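Local atomic coordinates of glutathione s-transferase (Haemonchus contortus, PDB entry 2WS2), a protein that probably catalyses the conjugation of glutathione to electrophilic substrates, releasing a halide from halogenated ones, and assembles as a dimer of identical chains. Residues A119-V124 with E167-L172; Y70-R73 with Y77-K80. One frame throughout, in Å; residues are numbered along the deposited sequence.

Contact 1 of 2, residues A119-V124 with E167-L172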
ATOM      1  N   ALA A 119      -5.969  27.768   5.264  1.00 37.94           N
ATOM      2  CA  ALA A 119      -4.571  27.458   5.571  1.00 37.79           C
ATOM      3  C   ALA A 119      -4.280  25.964   5.755  1.00 38.45           C
ATOM      4  O   ALA A 119      -3.196  25.589   6.202  1.00 39.49           O
ATOM      5  CB  ALA A 119      -4.056  28.288   6.750  1.00 37.33           C
ATOM      6  N   LEU A 120      -5.247  25.123   5.403  1.00 39.08           N
ATOM      7  CA  LEU A 120      -5.026  23.687   5.248  1.00 39.49           C
ATOM      8  C   LEU A 120      -4.985  23.391   3.760  1.00 39.44           C
ATOM      9  O   LEU A 120      -4.186  22.566   3.287  1.00 40.10           O
ATOM     10  CB  LEU A 120      -6.138  22.881   5.899  1.00 38.78           C
ATOM     11  CG  LEU A 120      -6.011  22.518   7.379  1.00 37.76           C
ATOM     12  CD1 LEU A 120      -6.753  21.253   7.560  1.00 35.20           C
ATOM     13  CD2 LEU A 120      -4.544  22.364   7.821  1.00 36.00           C
ATOM     14  N   GLU A 121      -5.859  24.067   3.029  1.00 38.64           N
ATOM     15  CA  GLU A 121      -5.718  24.160   1.595  1.00 37.65           C
ATOM     16  C   GLU A 121      -4.263  24.463   1.301  1.00 37.13           C
ATOM     17  O   GLU A 121      -3.626  23.688   0.615  1.00 37.22           O
ATOM     18  CB  GLU A 121      -6.602  25.271   1.040  1.00 38.01           C
ATOM     19  CG  GLU A 121      -6.765  25.246  -0.474  1.00 36.92           C
ATOM     20  CD  GLU A 121      -8.109  25.775  -0.925  1.00 40.28           C
ATOM     21  OE1 GLU A 121      -8.165  26.412  -2.005  1.00 40.56           O
ATOM     22  OE2 GLU A 121      -9.126  25.526  -0.219  1.00 41.18           O
ATOM     23  N   LYS A 122      -3.748  25.568   1.839  1.00 36.76           N
ATOM     24  CA  LYS A 122      -2.416  26.076   1.482  1.00 37.47           C
ATOM     25  C   LYS A 122      -1.179  25.518   2.222  1.00 36.87           C
ATOM     26  O   LYS A 122      -0.077  25.673   1.708  1.00 36.54           O
ATOM     27  CB  LYS A 122      -2.385  27.621   1.452  1.00 37.88           C
ATOM     28  CG  LYS A 122      -2.640  28.321   2.785  1.00 40.04           C
ATOM     29  CD  LYS A 122      -2.802  29.838   2.618  1.00 40.56           C
ATOM     30  CE  LYS A 122      -4.269  30.277   2.532  1.00 41.46           C
ATOM     31  NZ  LYS A 122      -4.496  31.563   3.276  1.00 41.98           N
ATOM     32  N   ASP A 123      -1.338  24.904   3.400  1.00 36.49           N
ATOM     33  CA  ASP A 123      -0.161  24.305   4.117  1.00 37.25           C
ATOM     34  C   ASP A 123      -0.183  22.759   4.140  1.00 36.47           C
ATOM     35  O   ASP A 123       0.757  22.106   4.630  1.00 37.54           O
ATOM     36  CB  ASP A 123       0.048  24.895   5.534  1.00 36.67           C
ATOM     37  CG  ASP A 123       0.616  26.347   5.522  1.00 36.91           C
ATOM     38  OD1 ASP A 123       1.837  26.569   5.338  1.00 35.40           O
ATOM     39  OD2 ASP A 123      -0.163  27.286   5.738  1.00 39.31           O
ATOM     40  N   VAL A 124      -1.240  22.178   3.590  1.00 36.15           N
ATOM     41  CA  VAL A 124      -1.329  20.728   3.417  1.00 36.18           C
ATOM     42  C   VAL A 124      -1.630  20.345   1.950  1.00 36.15           C
ATOM     43  O   VAL A 124      -0.789  19.740   1.278  1.00 35.21           O
ATOM     44  CB  VAL A 124      -2.382  20.101   4.372  1.00 36.79           C
ATOM     45  CG1 VAL A 124      -2.744  18.681   3.934  1.00 36.94           C
ATOM     46  CG2 VAL A 124      -1.902  20.141   5.843  1.00 36.42           C
ATOM     47  N   GLU A 167     -15.099  16.951  -7.138  1.00 37.70           N
ATOM     48  CA  GLU A 167     -15.380  18.312  -7.681  1.00 38.30           C
ATOM     49  C   GLU A 167     -16.029  19.277  -6.691  1.00 38.29           C
ATOM     50  O   GLU A 167     -16.469  20.386  -7.091  1.00 38.31           O
ATOM     51  CB  GLU A 167     -16.141  18.305  -9.019  1.00 37.26           C
ATOM     52  CG  GLU A 167     -17.530  17.735  -8.991  1.00 39.31           C
ATOM     53  CD  GLU A 167     -17.551  16.235  -9.162  1.00 39.51           C
ATOM     54  OE1 GLU A 167     -17.114  15.518  -8.240  1.00 41.74           O
ATOM     55  OE2 GLU A 167     -18.009  15.769 -10.226  1.00 42.32           O
ATOM     56  N   HIS A 168     -16.103  18.842  -5.422  1.00 36.71           N
ATOM     57  CA  HIS A 168     -16.094  19.740  -4.267  1.00 36.28           C
ATOM     58  C   HIS A 168     -14.914  20.702  -4.411  1.00 36.54           C
ATOM     59  O   HIS A 168     -14.892  21.800  -3.821  1.00 36.23           O
ATOM     60  CB  HIS A 168     -15.918  18.937  -2.968  1.00 35.86           C
ATOM     61  CG  HIS A 168     -17.071  18.034  -2.652  1.00 36.18           C
ATOM     62  ND1 HIS A 168     -18.223  18.484  -2.038  1.00 36.11           N
ATOM     63  CD2 HIS A 168     -17.253  16.708  -2.866  1.00 35.50           C
ATOM     64  CE1 HIS A 168     -19.067  17.476  -1.892  1.00 36.12           C
ATOM     65  NE2 HIS A 168     -18.508  16.387  -2.397  1.00 36.26           N
ATOM     66  N   TYR A 169     -13.913  20.267  -5.182  1.00 36.76           N
ATOM     67  CA  TYR A 169     -12.798  21.109  -5.589  1.00 35.90           C
ATOM     68  C   TYR A 169     -12.792  21.224  -7.115  1.00 36.80           C
ATOM     69  O   TYR A 169     -12.199  20.373  -7.810  1.00 36.34           O
ATOM     70  CB  TYR A 169     -11.480  20.531  -5.084  1.00 36.61           C
ATOM     71  CG  TYR A 169     -10.466  21.579  -4.749  1.00 34.48           C
ATOM     72  CD1 TYR A 169     -10.500  22.221  -3.531  1.00 31.11           C
ATOM     73  CD2 TYR A 169      -9.483  21.950  -5.666  1.00 32.60           C
ATOM     74  CE1 TYR A 169      -9.578  23.198  -3.212  1.00 33.02           C
ATOM     75  CE2 TYR A 169      -8.545  22.915  -5.355  1.00 29.02           C
ATOM     76  CZ  TYR A 169      -8.600  23.549  -4.120  1.00 31.28           C
ATOM     77  OH  TYR A 169      -7.682  24.527  -3.781  1.00 29.43           O
ATOM     78  N   PRO A 170     -13.485  22.260  -7.655  1.00 36.18           N
ATOM     79  CA  PRO A 170     -13.575  22.495  -9.108  1.00 36.39           C
ATOM     80  C   PRO A 170     -12.235  22.781  -9.781  1.00 36.06           C
ATOM     81  O   PRO A 170     -12.063  22.434 -10.955  1.00 36.08           O
ATOM     82  CB  PRO A 170     -14.471  23.758  -9.207  1.00 36.75           C
ATOM     83  CG  PRO A 170     -14.250  24.457  -7.916  1.00 35.69           C
ATOM     84  CD  PRO A 170     -14.124  23.346  -6.892  1.00 36.53           C
ATOM     85  N   LYS A 171     -11.319  23.436  -9.054  1.00 36.29           N
ATOM     86  CA  LYS A 171     -10.010  23.851  -9.576  1.00 36.05           C
ATOM     87  C   LYS A 171      -8.903  22.819  -9.265  1.00 34.77           C
ATOM     88  O   LYS A 171      -7.737  23.172  -9.054  1.00 34.51           O
ATOM     89  CB  LYS A 171      -9.632  25.245  -9.043  1.00 35.39           C
ATOM     90  CG  LYS A 171      -9.967  25.463  -7.557  1.00 38.93           C
ATOM     91  CD  LYS A 171      -9.747  26.917  -7.089  1.00 34.34           C
ATOM     92  CE  LYS A 171      -9.787  26.990  -5.552  1.00 35.93           C
ATOM     93  NZ  LYS A 171     -11.151  26.754  -4.995  1.00 36.29           N
ATOM     94  N   LEU A 172      -9.299  21.553  -9.251  1.00 35.72           N
ATOM     95  CA  LEU A 172      -8.411  20.443  -8.881  1.00 35.01           C
ATOM     96  C   LEU A 172      -7.206  20.331  -9.825  1.00 35.04           C
ATOM     97  O   LEU A 172      -6.073  20.526  -9.389  1.00 36.23           O
ATOM     98  CB  LEU A 172      -9.191  19.146  -8.758  1.00 34.29           C
ATOM     99  CG  LEU A 172      -8.491  17.920  -8.123  1.00 35.65           C
ATOM    100  CD1 LEU A 172      -7.941  18.167  -6.708  1.00 34.77           C
ATOM    101  CD2 LEU A 172      -9.450  16.796  -8.115  1.00 33.20           C
TER

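Contact 2 of 2, residues Y70-R73 with Y77-K80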
ATOM      1  N   TYR A  70      -4.928  -8.289  -7.602  1.00 20.39           N
ATOM      2  CA  TYR A  70      -5.273  -9.696  -7.807  1.00 21.27           C
ATOM      3  C   TYR A  70      -6.168  -9.904  -9.033  1.00 23.17           C
ATOM      4  O   TYR A  70      -5.973 -10.808  -9.881  1.00 22.43           O
ATOM      5  CB  TYR A  70      -6.002 -10.232  -6.546  1.00 20.12           C
ATOM      6  CG  TYR A  70      -6.616 -11.579  -6.801  1.00 19.12           C
ATOM      7  CD1 TYR A  70      -5.822 -12.728  -6.781  1.00 21.57           C
ATOM      8  CD2 TYR A  70      -7.956 -11.725  -7.048  1.00 19.87           C
ATOM      9  CE1 TYR A  70      -6.333 -13.944  -7.007  1.00 18.42           C
ATOM     10  CE2 TYR A  70      -8.502 -12.997  -7.311  1.00 18.10           C
ATOM     11  CZ  TYR A  70      -7.658 -14.081  -7.287  1.00 17.45           C
ATOM     12  OH  TYR A  70      -8.109 -15.312  -7.530  1.00 20.12           O
ATOM     13  N   LEU A  71      -7.198  -9.075  -9.110  1.00 23.26           N
ATOM     14  CA  LEU A  71      -8.095  -9.124 -10.266  1.00 23.57           C
ATOM     15  C   LEU A  71      -7.473  -8.596 -11.567  1.00 23.25           C
ATOM     16  O   LEU A  71      -7.679  -9.155 -12.639  1.00 23.20           O
ATOM     17  CB  LEU A  71      -9.340  -8.320  -9.939  1.00 23.25           C
ATOM     18  CG  LEU A  71     -10.370  -9.031  -9.066  1.00 23.36           C
ATOM     19  CD1 LEU A  71     -11.585  -8.183  -9.018  1.00 24.43           C
ATOM     20  CD2 LEU A  71     -10.711 -10.379  -9.596  1.00 19.14           C
ATOM     21  N   ALA A  72      -6.724  -7.514 -11.444  1.00 24.50           N
ATOM     22  CA  ALA A  72      -6.001  -6.875 -12.563  1.00 24.71           C
ATOM     23  C   ALA A  72      -5.003  -7.804 -13.295  1.00 25.20           C
ATOM     24  O   ALA A  72      -4.987  -7.860 -14.532  1.00 22.89           O
ATOM     25  CB  ALA A  72      -5.305  -5.623 -12.053  1.00 24.39           C
ATOM     26  N   ARG A  73      -4.194  -8.543 -12.506  1.00 24.54           N
ATOM     27  CA  ARG A  73      -3.299  -9.589 -13.012  1.00 24.79           C
ATOM     28  C   ARG A  73      -4.029 -10.656 -13.784  1.00 24.71           C
ATOM     29  O   ARG A  73      -3.652 -10.990 -14.898  1.00 25.66           O
ATOM     30  CB  ARG A  73      -2.559 -10.293 -11.852  1.00 25.27           C
ATOM     31  CG  ARG A  73      -1.299  -9.629 -11.459  1.00 26.79           C
ATOM     32  CD  ARG A  73      -0.471 -10.515 -10.528  1.00 25.62           C
ATOM     33  NE  ARG A  73       0.500  -9.700  -9.820  1.00 24.12           N
ATOM     34  CZ  ARG A  73       1.372 -10.168  -8.940  1.00 27.95           C
ATOM     35  NH1 ARG A  73       1.412 -11.485  -8.651  1.00 23.03           N
ATOM     36  NH2 ARG A  73       2.200  -9.322  -8.355  1.00 20.40           N
ATOM     37  N   TYR A  77      -4.753  -6.010 -16.658  1.00 26.38           N
ATOM     38  CA  TYR A  77      -4.789  -4.578 -16.403  1.00 26.56           C
ATOM     39  C   TYR A  77      -3.850  -4.196 -15.267  1.00 25.40           C
ATOM     40  O   TYR A  77      -4.000  -3.150 -14.651  1.00 25.00           O
ATOM     41  CB  TYR A  77      -6.222  -4.139 -16.077  1.00 26.79           C
ATOM     42  CG  TYR A  77      -7.191  -4.314 -17.202  1.00 28.88           C
ATOM     43  CD1 TYR A  77      -8.079  -5.387 -17.228  1.00 30.40           C
ATOM     44  CD2 TYR A  77      -7.231  -3.397 -18.249  1.00 31.21           C
ATOM     45  CE1 TYR A  77      -9.000  -5.528 -18.261  1.00 31.53           C
ATOM     46  CE2 TYR A  77      -8.126  -3.533 -19.291  1.00 30.56           C
ATOM     47  CZ  TYR A  77      -8.997  -4.580 -19.304  1.00 32.66           C
ATOM     48  OH  TYR A  77      -9.881  -4.688 -20.343  1.00 32.37           O
ATOM     49  N   ALA A  78      -2.826  -5.022 -15.069  1.00 24.72           N
ATOM     50  CA  ALA A  78      -1.846  -4.851 -13.992  1.00 24.77           C
ATOM     51  C   ALA A  78      -0.521  -4.328 -14.520  1.00 25.35           C
ATOM     52  O   ALA A  78       0.376  -4.018 -13.723  1.00 26.50           O
ATOM     53  CB  ALA A  78      -1.627  -6.212 -13.239  1.00 23.49           C
ATOM     54  N   GLY A  79      -0.421  -4.238 -15.856  1.00 24.08           N
ATOM     55  CA  GLY A  79       0.826  -3.942 -16.600  1.00 23.68           C
ATOM     56  C   GLY A  79       1.220  -5.021 -17.616  1.00 23.53           C
ATOM     57  O   GLY A  79       0.903  -6.212 -17.438  1.00 25.46           O
ATOM     58  N   LYS A  80       1.923  -4.649 -18.687  1.00 22.46           N
ATOM     59  CA  LYS A  80       2.188  -5.638 -19.771  1.00 19.82           C
ATOM     60  C   LYS A  80       3.482  -6.475 -19.650  1.00 16.96           C
ATOM     61  O   LYS A  80       3.669  -7.435 -20.382  1.00 19.91           O
ATOM     62  CB  LYS A  80       2.060  -4.993 -21.168  1.00 21.95           C
ATOM     63  CG  LYS A  80       0.601  -4.648 -21.509  1.00 22.53           C
ATOM     64  CD  LYS A  80      -0.241  -5.910 -21.734  1.00 25.19           C
ATOM     65  CE  LYS A  80      -1.697  -5.687 -21.295  1.00 26.29           C
ATOM     66  NZ  LYS A  80      -2.715  -6.733 -21.717  1.00 24.54           N
TER

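Contact 1 of 2, residues A119-V124 with E167-L172
In the all-helical C-terminal domain of this glutathione transferase, Glu121 near the start of helix 118-143 meets Tyr169 in the loop that links helices 155-162 and 177-186. A hydrogen bond between side chains dominates the contact. Tyr169 OH lies 2.6 Å from Glu121 OE1, a short hydrogen-bonding distance, and the same hydroxyl is within hydrogen-bonding reach of Glu126 OE2, one turn and a half further along the helix. Two carboxylates thus converge on one phenol oxygen, which may favour protonation of one of them. The second oxygen of Glu121, OE2, is held by Tyr105 OH of helix 103-107, which helps to set the rotation of the carboxylate.

Glu121 extends toward the loop with chi1 at -167°, which sets CG opposite the backbone N, and OE1 arrives at the edge of the Tyr169 ring, near its plane; carboxylate and ring planes are turned 72° apart. Lys171 approaches too: its CE is 3.9 Å from Glu121 OE1, but its NZ stops 4.2 Å from that oxygen, too far for a salt bridge though near enough that it may temper the negative charge.

Tyr169 opens a type I turn that ends at Leu172, closed by a weak bond from Leu172 N to Tyr169 O, and its ring meets Phe125. The result is a side-chain tie between an interhelical loop and the first turns of a long helix in the GST C-terminal bundle.

Contact 2 of 2, residues Y70-R73 with Y77-K80
At the C-terminal end of helix 64-75, in the thioredoxin-like N-terminal domain, Ala72 and Tyr77 meet in what is consistent with a Schellman motif. Tyr77 N donates to Ala72 O over 2.8 Å, nearly straight at 176°, from a position tilted 34° out of the carbonyl plane. This bond joins residues five apart, with Gly76 just before the donor, as in the 6→1 bond of that motif; the apolar contact that accompanies such a cap is here Ala72 CB against Tyr77 CB, at 4.4 Å.

The tight part is made by small groups. Ala78 points its methyl at the helix, where CB sits 3.5 Å from Arg73 N and 3.9 Å from Ala72 CB, filling the angle between the helix end and the departing chain. Tyr77 O is taken up by Thr154 OG1, and the side chain of Tyr77 leads away and packs on Leu24 of helix 16-24.

Arg73 forms the interface side. Its CG lies 3.9 Å from the Ala78 methyl; from there the chain runs extended to NE and leads into the dimer interface, where NH1 forms a salt bridge with Glu85 OE1 of the second subunit. The loose side belongs to Gly79 and Lys80, which make no contact with segment 70-73. Gly79 (phi 122°) takes a backbone conformation that a side chain would hinder, and turns the chain toward helix 82-100. Beyond it, exposed Lys80 folds back, and its NZ makes a weak hydrogen bond to Gly76 O.

Overall arrangement
The two contacts share no helix and lie on opposite sides of the chain's centre, with centres 32 Å apart and nearest atoms about 22 Å apart. Both are partly buried and both join a helix to a loop, but at different range: contact 2 closes locally, around the end of one helix, whereas contact 1 brings together segments 43 residues apart. Contact 2 depends on a backbone bond and alanine methyls, contact 1 on a phenol hydroxyl and a glutamate carboxylate. Their surroundings differ too. Contact 2 borders the second subunit through Arg73, while no other chain of the assembly touches contact 1, which lies about 19 Å from the centre of the chain, centre to centre.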